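Local coordinates for protein polymeric Immunoglobulin Receptor (Oncorhynchus mykiss, PDB 5F1S) that probably binds polymeric immunoglobulins and carries them across epithelia to mucosal surfaces, at residues V16-H21 with K31-G36. Sequence-based numbering, arbitrary orientation.
Sequences VMIPCH and KYWCRG
Cys20 SG, disulfide-bonded to Cys90, lies 3.9 Å from CZ3 of Trp33. This is the core of the V-set beta sandwich, where the disulfide joins strand 16-22 of one sheet to strand 86-92 of the other, and the tryptophan of strand 31-35, a hallmark of the fold, packs beside it. The strands belong to different sheets; within these two segments the nearest CA atoms, those of Cys20 and Trp33, are 9.2 Å apart, and side chains bridge the space. The chi1 of Trp33, 179°, turns CG away from the backbone N and carries the six-membered ring across to the other sheet. Cys20 SG meets that ring obliquely, 5.1 Å from its centroid and 67° off the normal, a sulfur-aromatic contact. Ile18, two residues earlier on the same face of its strand, supplies a branched aliphatic surface and crosses the indole at about a right angle. With an alanine in place of Trp33, the loss of the indole would probably open a gap between the sheets and leave Cys20 SG and the Ile18 methyls less firmly packed. Trp33 is a good fit for this buried site because the one polar atom of its side chain, NE1, is hydrogen-bonded elsewhere, while carbons of its six-membered ring meet the methyls of Ile18 and the sulfur of Cys20. Both branches of Ile18 reach the same ring carbon: CD1 lies 3.6 Å and CG2 4.0 Å from Trp33 CH2.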
loop_
_atom_site.group_PDB
_atom_site.type_symbol
_atom_site.label_atom_id
_atom_site.label_comp_id
_atom_site.label_asym_id
_atom_site.label_seq_id
_atom_site.Cartn_x
_atom_site.Cartn_y
_atom_site.Cartn_z
ATOM N N VAL A 16 -6.322 -0.570 -4.937
ATOM C CA VAL A 16 -5.419 -1.421 -5.697
ATOM C C VAL A 16 -5.828 -1.429 -7.163
ATOM O O VAL A 16 -6.999 -1.281 -7.504
ATOM C CB VAL A 16 -5.351 -2.873 -5.175
ATOM C CG1 VAL A 16 -4.757 -2.911 -3.752
ATOM C CG2 VAL A 16 -6.704 -3.545 -5.214
ATOM N N MET A 17 -4.832 -1.616 -8.014
ATOM C CA MET A 17 -5.004 -1.719 -9.458
ATOM C C MET A 17 -4.360 -3.036 -9.855
ATOM O O MET A 17 -3.141 -3.172 -9.720
ATOM C CB MET A 17 -4.346 -0.545 -10.198
ATOM C CG MET A 17 -4.479 -0.661 -11.688
ATOM S SD MET A 17 -3.547 0.736 -12.514
ATOM C CE MET A 17 -1.927 0.271 -12.243
ATOM N N ILE A 18 -5.165 -3.992 -10.309
ATOM C CA ILE A 18 -4.749 -5.377 -10.490
ATOM C C ILE A 18 -4.813 -5.696 -11.980
ATOM O O ILE A 18 -5.912 -5.698 -12.546
ATOM C CB ILE A 18 -5.643 -6.341 -9.696
ATOM C CG1 ILE A 18 -5.467 -6.007 -8.211
ATOM C CG2 ILE A 18 -5.290 -7.760 -9.995
ATOM C CD1 ILE A 18 -6.555 -6.567 -7.363
ATOM N N PRO A 19 -3.691 -6.044 -12.613
ATOM C CA PRO A 19 -3.734 -6.563 -13.998
ATOM C C PRO A 19 -4.052 -8.046 -14.034
ATOM O O PRO A 19 -3.347 -8.865 -13.420
ATOM C CB PRO A 19 -2.313 -6.303 -14.511
ATOM C CG PRO A 19 -1.443 -6.517 -13.243
ATOM C CD PRO A 19 -2.295 -5.966 -12.110
ATOM N N CYS A 20 -4.994 -8.399 -14.903
ATOM C CA CYS A 20 -5.318 -9.774 -15.232
ATOM C C CYS A 20 -4.928 -9.964 -16.685
ATOM O O CYS A 20 -5.702 -9.594 -17.585
ATOM C CB CYS A 20 -6.806 -10.053 -15.036
ATOM S SG CYS A 20 -7.426 -9.911 -13.309
ATOM N N HIS A 21 -3.755 -10.542 -16.908
ATOM C CA HIS A 21 -3.240 -10.748 -18.253
ATOM C C HIS A 21 -3.776 -12.070 -18.800
ATOM O O HIS A 21 -3.973 -13.038 -18.069
ATOM C CB HIS A 21 -1.705 -10.740 -18.303
ATOM C CG HIS A 21 -1.100 -9.362 -18.190
ATOM N ND1 HIS A 21 -0.816 -8.561 -19.282
ATOM C CD2 HIS A 21 -0.755 -8.650 -17.104
ATOM C CE1 HIS A 21 -0.305 -7.416 -18.861
ATOM N NE2 HIS A 21 -0.239 -7.461 -17.544
ATOM N N LYS A 31 -14.914 -10.574 -19.456
ATOM C CA LYS A 31 -13.983 -10.736 -18.339
ATOM C C LYS A 31 -14.721 -10.465 -17.040
ATOM O O LYS A 31 -15.668 -9.664 -16.992
ATOM C CB LYS A 31 -12.788 -9.775 -18.471
ATOM C CG LYS A 31 -12.138 -9.729 -19.865
ATOM C CD LYS A 31 -11.760 -11.151 -20.349
ATOM C CE LYS A 31 -10.842 -11.076 -21.606
ATOM N NZ LYS A 31 -11.508 -10.384 -22.768
ATOM N N TYR A 32 -14.282 -11.115 -15.971
ATOM C CA TYR A 32 -14.941 -10.910 -14.695
ATOM C C TYR A 32 -13.937 -11.004 -13.550
ATOM O O TYR A 32 -12.804 -11.457 -13.715
ATOM C CB TYR A 32 -16.127 -11.879 -14.501
ATOM C CG TYR A 32 -15.784 -13.334 -14.377
ATOM C CD1 TYR A 32 -15.662 -13.924 -13.137
ATOM C CD2 TYR A 32 -15.615 -14.134 -15.505
ATOM C CE1 TYR A 32 -15.360 -15.309 -13.029
ATOM C CE2 TYR A 32 -15.301 -15.493 -15.402
ATOM C CZ TYR A 32 -15.195 -16.060 -14.156
ATOM O OH TYR A 32 -14.893 -17.388 -14.029
ATOM N N TRP A 33 -14.370 -10.489 -12.405
ATOM C CA TRP A 33 -13.596 -10.441 -11.167
ATOM C C TRP A 33 -14.463 -11.038 -10.074
ATOM O O TRP A 33 -15.588 -10.575 -9.861
ATOM C CB TRP A 33 -13.216 -9.002 -10.842
ATOM C CG TRP A 33 -12.450 -8.751 -9.620
ATOM C CD1 TRP A 33 -12.871 -8.083 -8.495
ATOM C CD2 TRP A 33 -11.091 -9.104 -9.391
ATOM N NE1 TRP A 33 -11.860 -8.018 -7.587
ATOM C CE2 TRP A 33 -10.732 -8.583 -8.134
ATOM C CE3 TRP A 33 -10.128 -9.769 -10.152
ATOM C CZ2 TRP A 33 -9.468 -8.762 -7.588
ATOM C CZ3 TRP A 33 -8.861 -9.917 -9.630
ATOM C CH2 TRP A 33 -8.542 -9.425 -8.351
ATOM N N CYS A 34 -13.946 -12.076 -9.404
ATOM C CA CYS A 34 -14.700 -12.944 -8.508
ATOM C C CYS A 34 -14.057 -12.877 -7.116
ATOM O O CYS A 34 -12.845 -12.747 -7.016
ATOM C CB CYS A 34 -14.679 -14.431 -9.021
ATOM S SG CYS A 34 -16.345 -15.185 -9.036
ATOM N N ARG A 35 -14.857 -12.983 -6.055
ATOM C CA ARG A 35 -14.342 -13.078 -4.682
ATOM C C ARG A 35 -14.718 -14.422 -4.067
ATOM O O ARG A 35 -15.881 -14.845 -4.173
ATOM C CB ARG A 35 -14.899 -11.949 -3.844
ATOM C CG ARG A 35 -14.316 -11.935 -2.440
ATOM C CD ARG A 35 -14.921 -10.865 -1.587
ATOM N NE ARG A 35 -14.228 -10.957 -0.293
ATOM C CZ ARG A 35 -14.475 -10.167 0.743
ATOM N NH1 ARG A 35 -15.405 -9.223 0.658
ATOM N NH2 ARG A 35 -13.796 -10.340 1.874
ATOM N N GLY A 36 -13.754 -15.057 -3.413
ATOM C CA GLY A 36 -13.961 -16.298 -2.668
ATOM C C GLY A 36 -12.695 -17.131 -2.680
ATOM O O GLY A 36 -11.855 -17.046 -3.574
#